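Beta sliding clamp (Borrelia burgdorferi, PDB 6DJ8) encircles DNA as a ring-shaped head-to-tail homodimer and probably tethers DNA polymerases and other proteins to it, making replication processive. Local coordinates at residues Lys78-Ala89 with Leu127-Ile137. Numbering follows the deposited sequence.
Sequences KVLINASNFYDA and LKEPTFSYEEI
Leu-80 and Phe-132 hold the dense part of this contact through both backbone and side chains. Phe-132 N donates to Leu-80 O at 2.9 Å, an almost straight bond (174°), and the same carbonyl oxygen lies in the plane of the phenyl ring at its edge, 3.4 Å from CD1. Leu-80 turns its CG away from its own backbone N, which sets CD2 3.8 Å from Phe-132 CG. Ile-137 also packs on the leucine, its CG1 4.0 Å from Leu-80 CB; the branched apolar chains of these two fill the space beside the strand. Lys-78 offers just its CB to Ile-137 CD1, while its charged end leads away. Val-79 CG1 meets Thr-131 CG2 at 3.6 Å, the two side chains crossing nearly at right angles, while Ile-81 lays CD1 against Glu-129 CB.

Around Pro-130 O the join is looser and wetter. One water accepts from Asn-82 N and donates to Pro-130 O; a second accepts from Asn-85 ND2 and donates to Glu-129 OE1 and Pro-130 O. Asn-82 is the N-cap, its OD1 receiving Asn-85 N at 2.9 Å, a role its short amide fits well.

Closeness returns at the subunit boundary, where buried Glu-129 bends at chi2 (-71°) to bring its carboxylate over Asn-85 and Ala-89. Ala-89 CB lies 3.3 Å from Glu-129 OE2; the small methyl lets the carboxylate approach the helix. Arg-324 NE of the second subunit makes a salt bridge to OE1, and Tyr-297 OH of that subunit is hydrogen-bonded to OE2.

Helix 83-89 runs nearly antiparallel to strand 127-130 (169°), an edge strand whose Leu-127 and Lys-128 pair antiparallel with a strand of the second subunit. Helices backing antiparallel sheets that run on across the subunit boundary are the hallmark of the DNA polymerase III beta ring, here in its N-terminal domain.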
loop_
_atom_site.group_PDB
_atom_site.type_symbol
_atom_site.label_atom_id
_atom_site.label_comp_id
_atom_site.label_asym_id
_atom_site.label_seq_id
_atom_site.Cartn_x
_atom_site.Cartn_y
_atom_site.Cartn_z
ATOM N N LYS A 78 -30.426 7.408 -20.617
ATOM C CA LYS A 78 -29.284 7.907 -19.863
ATOM C C LYS A 78 -29.496 7.617 -18.383
ATOM O O LYS A 78 -30.633 7.547 -17.909
ATOM C CB LYS A 78 -29.058 9.416 -20.066
ATOM C CG LYS A 78 -28.867 9.845 -21.513
ATOM C CD LYS A 78 -28.419 11.296 -21.579
ATOM C CE LYS A 78 -28.317 11.794 -23.006
ATOM N NZ LYS A 78 -27.095 12.649 -23.165
ATOM N N VAL A 79 -28.384 7.424 -17.669
ATOM C CA VAL A 79 -28.374 7.163 -16.231
ATOM C C VAL A 79 -27.217 7.924 -15.593
ATOM O O VAL A 79 -26.083 7.854 -16.075
ATOM C CB VAL A 79 -28.244 5.658 -15.912
ATOM C CG1 VAL A 79 -28.014 5.471 -14.438
ATOM C CG2 VAL A 79 -29.511 4.928 -16.319
ATOM N N LEU A 80 -27.503 8.649 -14.516
ATOM C CA LEU A 80 -26.479 9.265 -13.684
ATOM C C LEU A 80 -26.314 8.424 -12.422
ATOM O O LEU A 80 -27.286 8.227 -11.677
ATOM C CB LEU A 80 -26.870 10.695 -13.330
ATOM C CG LEU A 80 -25.834 11.564 -12.631
ATOM C CD1 LEU A 80 -24.696 11.875 -13.598
ATOM C CD2 LEU A 80 -26.492 12.853 -12.136
ATOM N N ILE A 81 -25.111 7.914 -12.185
ATOM C CA ILE A 81 -24.895 6.987 -11.076
ATOM C C ILE A 81 -23.548 7.260 -10.425
ATOM O O ILE A 81 -22.555 7.516 -11.108
ATOM C CB ILE A 81 -24.993 5.519 -11.533
ATOM C CG1 ILE A 81 -24.719 4.555 -10.365
ATOM C CG2 ILE A 81 -24.023 5.227 -12.658
ATOM C CD1 ILE A 81 -25.016 3.140 -10.744
ATOM N N ASN A 82 -23.526 7.210 -9.095
ATOM C CA ASN A 82 -22.298 7.351 -8.323
ATOM C C ASN A 82 -21.204 6.450 -8.870
ATOM O O ASN A 82 -21.396 5.241 -8.998
ATOM C CB ASN A 82 -22.587 7.022 -6.860
ATOM C CG ASN A 82 -21.349 7.044 -6.012
ATOM O OD1 ASN A 82 -20.771 5.992 -5.709
ATOM N ND2 ASN A 82 -20.910 8.242 -5.643
ATOM N N ALA A 83 -20.048 7.051 -9.207
ATOM C CA ALA A 83 -19.014 6.315 -9.929
ATOM C C ALA A 83 -18.433 5.182 -9.088
ATOM O O ALA A 83 -18.146 4.104 -9.612
ATOM C CB ALA A 83 -17.884 7.260 -10.353
ATOM N N SER A 84 -18.194 5.440 -7.801
ATOM C CA SER A 84 -17.582 4.446 -6.922
ATOM C C SER A 84 -18.491 3.224 -6.745
ATOM O O SER A 84 -18.026 2.076 -6.787
ATOM C CB SER A 84 -17.264 5.106 -5.576
ATOM O OG SER A 84 -16.697 4.193 -4.660
ATOM N N ASN A 85 -19.793 3.449 -6.562
ATOM C CA ASN A 85 -20.713 2.319 -6.429
ATOM C C ASN A 85 -20.807 1.524 -7.725
ATOM O O ASN A 85 -20.810 0.289 -7.705
ATOM C CB ASN A 85 -22.098 2.798 -6.006
ATOM C CG ASN A 85 -22.123 3.314 -4.588
ATOM O OD1 ASN A 85 -21.158 3.151 -3.842
ATOM N ND2 ASN A 85 -23.234 3.934 -4.202
ATOM N N PHE A 86 -20.882 2.214 -8.862
ATOM C CA PHE A 86 -20.992 1.516 -10.136
ATOM C C PHE A 86 -19.757 0.673 -10.396
ATOM O O PHE A 86 -19.856 -0.468 -10.855
ATOM C CB PHE A 86 -21.189 2.536 -11.265
ATOM C CG PHE A 86 -21.623 1.928 -12.559
ATOM C CD1 PHE A 86 -22.422 0.798 -12.579
ATOM C CD2 PHE A 86 -21.212 2.475 -13.764
ATOM C CE1 PHE A 86 -22.819 0.232 -13.774
ATOM C CE2 PHE A 86 -21.614 1.919 -14.960
ATOM C CZ PHE A 86 -22.420 0.788 -14.960
ATOM N N TYR A 87 -18.578 1.233 -10.122
ATOM C CA TYR A 87 -17.345 0.469 -10.241
ATOM C C TYR A 87 -17.370 -0.752 -9.331
ATOM O O TYR A 87 -16.971 -1.851 -9.734
ATOM C CB TYR A 87 -16.152 1.365 -9.898
ATOM C CG TYR A 87 -14.810 0.711 -10.102
ATOM C CD1 TYR A 87 -14.444 0.232 -11.350
ATOM C CD2 TYR A 87 -13.901 0.574 -9.052
ATOM C CE1 TYR A 87 -13.211 -0.370 -11.563
ATOM C CE2 TYR A 87 -12.650 -0.032 -9.254
ATOM C CZ TYR A 87 -12.320 -0.493 -10.520
ATOM O OH TYR A 87 -11.108 -1.087 -10.767
ATOM N N ASP A 88 -17.813 -0.573 -8.089
ATOM C CA ASP A 88 -17.879 -1.708 -7.171
ATOM C C ASP A 88 -18.798 -2.794 -7.708
ATOM O O ASP A 88 -18.455 -3.986 -7.671
ATOM C CB ASP A 88 -18.341 -1.234 -5.798
ATOM C CG ASP A 88 -17.242 -0.518 -5.040
ATOM O OD1 ASP A 88 -16.083 -0.567 -5.493
ATOM O OD2 ASP A 88 -17.536 0.105 -4.002
ATOM N N ALA A 89 -19.951 -2.396 -8.258
ATOM C CA ALA A 89 -20.894 -3.363 -8.813
ATOM C C ALA A 89 -20.236 -4.211 -9.886
ATOM O O ALA A 89 -20.340 -5.444 -9.884
ATOM C CB ALA A 89 -22.120 -2.630 -9.369
ATOM N N LEU A 127 -27.537 -7.500 -8.242
ATOM C CA LEU A 127 -27.119 -6.258 -7.608
ATOM C C LEU A 127 -28.149 -5.181 -7.905
ATOM O O LEU A 127 -28.730 -5.146 -8.990
ATOM C CB LEU A 127 -25.760 -5.785 -8.123
ATOM C CG LEU A 127 -24.643 -6.811 -8.308
ATOM C CD1 LEU A 127 -23.405 -6.160 -8.961
ATOM C CD2 LEU A 127 -24.262 -7.460 -6.955
ATOM N N LYS A 128 -28.370 -4.293 -6.942
ATOM C CA LYS A 128 -29.252 -3.148 -7.136
ATOM C C LYS A 128 -28.468 -1.901 -6.774
ATOM O O LYS A 128 -28.050 -1.747 -5.622
ATOM C CB LYS A 128 -30.527 -3.248 -6.287
ATOM C CG LYS A 128 -31.445 -4.386 -6.677
ATOM C CD LYS A 128 -32.808 -4.270 -5.980
ATOM C CE LYS A 128 -33.732 -5.414 -6.380
ATOM N NZ LYS A 128 -34.997 -5.470 -5.562
ATOM N N GLU A 129 -28.282 -1.017 -7.752
ATOM C CA GLU A 129 -27.504 0.208 -7.569
ATOM C C GLU A 129 -28.412 1.417 -7.735
ATOM O O GLU A 129 -28.925 1.665 -8.846
ATOM C CB GLU A 129 -26.349 0.270 -8.562
ATOM C CG GLU A 129 -25.241 -0.757 -8.305
ATOM C CD GLU A 129 -24.414 -0.438 -7.054
ATOM O OE1 GLU A 129 -24.590 0.657 -6.464
ATOM O OE2 GLU A 129 -23.569 -1.285 -6.665
ATOM N N PRO A 130 -28.639 2.186 -6.682
ATOM C CA PRO A 130 -29.481 3.374 -6.812
ATOM C C PRO A 130 -28.835 4.398 -7.724
ATOM O O PRO A 130 -27.610 4.482 -7.835
ATOM C CB PRO A 130 -29.632 3.896 -5.375
ATOM C CG PRO A 130 -28.641 3.112 -4.542
ATOM C CD PRO A 130 -28.489 1.803 -5.273
ATOM N N THR A 131 -29.689 5.141 -8.418
ATOM C CA THR A 131 -29.278 6.138 -9.400
ATOM C C THR A 131 -29.862 7.497 -9.055
ATOM O O THR A 131 -30.726 7.627 -8.187
ATOM C CB THR A 131 -29.719 5.736 -10.811
ATOM O OG1 THR A 131 -31.155 5.641 -10.837
ATOM C CG2 THR A 131 -29.114 4.400 -11.200
ATOM N N PHE A 132 -29.380 8.520 -9.754
ATOM C CA PHE A 132 -29.991 9.826 -9.597
ATOM C C PHE A 132 -31.284 9.894 -10.391
ATOM O O PHE A 132 -31.556 9.058 -11.256
ATOM C CB PHE A 132 -29.020 10.925 -10.029
ATOM C CG PHE A 132 -27.919 11.149 -9.045
ATOM C CD1 PHE A 132 -26.769 10.378 -9.089
ATOM C CD2 PHE A 132 -28.054 12.096 -8.040
ATOM C CE1 PHE A 132 -25.762 10.556 -8.158
ATOM C CE2 PHE A 132 -27.049 12.285 -7.106
ATOM C CZ PHE A 132 -25.901 11.513 -7.165
ATOM N N SER A 133 -32.107 10.882 -10.048
ATOM C CA SER A 133 -33.328 11.163 -10.783
ATOM C C SER A 133 -32.989 11.735 -12.155
ATOM O O SER A 133 -31.890 12.246 -12.386
ATOM C CB SER A 133 -34.222 12.134 -10.006
ATOM N N TYR A 134 -33.941 11.602 -13.087
ATOM C CA TYR A 134 -33.742 12.150 -14.425
ATOM C C TYR A 134 -33.524 13.661 -14.402
ATOM O O TYR A 134 -32.792 14.191 -15.248
ATOM C CB TYR A 134 -34.938 11.805 -15.314
ATOM N N GLU A 135 -34.125 14.368 -13.437
ATOM C CA GLU A 135 -33.939 15.815 -13.346
ATOM C C GLU A 135 -32.504 16.199 -13.006
ATOM O O GLU A 135 -32.080 17.314 -13.325
ATOM C CB GLU A 135 -34.897 16.426 -12.315
ATOM C CG GLU A 135 -36.384 16.265 -12.636
ATOM C CD GLU A 135 -36.883 14.847 -12.443
ATOM O OE1 GLU A 135 -36.546 14.236 -11.407
ATOM O OE2 GLU A 135 -37.598 14.339 -13.335
ATOM N N GLU A 136 -31.734 15.297 -12.395
ATOM C CA GLU A 136 -30.358 15.629 -12.065
ATOM C C GLU A 136 -29.433 15.552 -13.272
ATOM O O GLU A 136 -28.334 16.112 -13.226
ATOM C CB GLU A 136 -29.840 14.709 -10.954
ATOM C CG GLU A 136 -30.405 14.990 -9.557
ATOM C CD GLU A 136 -29.953 16.332 -8.975
ATOM O OE1 GLU A 136 -29.039 16.978 -9.541
ATOM O OE2 GLU A 136 -30.505 16.734 -7.926
ATOM N N ILE A 137 -29.850 14.883 -14.349
ATOM C CA ILE A 137 -28.968 14.742 -15.504
ATOM C C ILE A 137 -28.727 16.098 -16.149
ATOM O O ILE A 137 -27.605 16.412 -16.568
ATOM C CB ILE A 137 -29.532 13.719 -16.509
ATOM C CG1 ILE A 137 -29.519 12.316 -15.894
ATOM C CG2 ILE A 137 -28.699 13.716 -17.782
ATOM C CD1 ILE A 137 -29.985 11.229 -16.832
HETATM O O HOH W 1 -26.069 6.808 -7.693
HETATM O O HOH W 2 -25.159 3.649 -6.286
#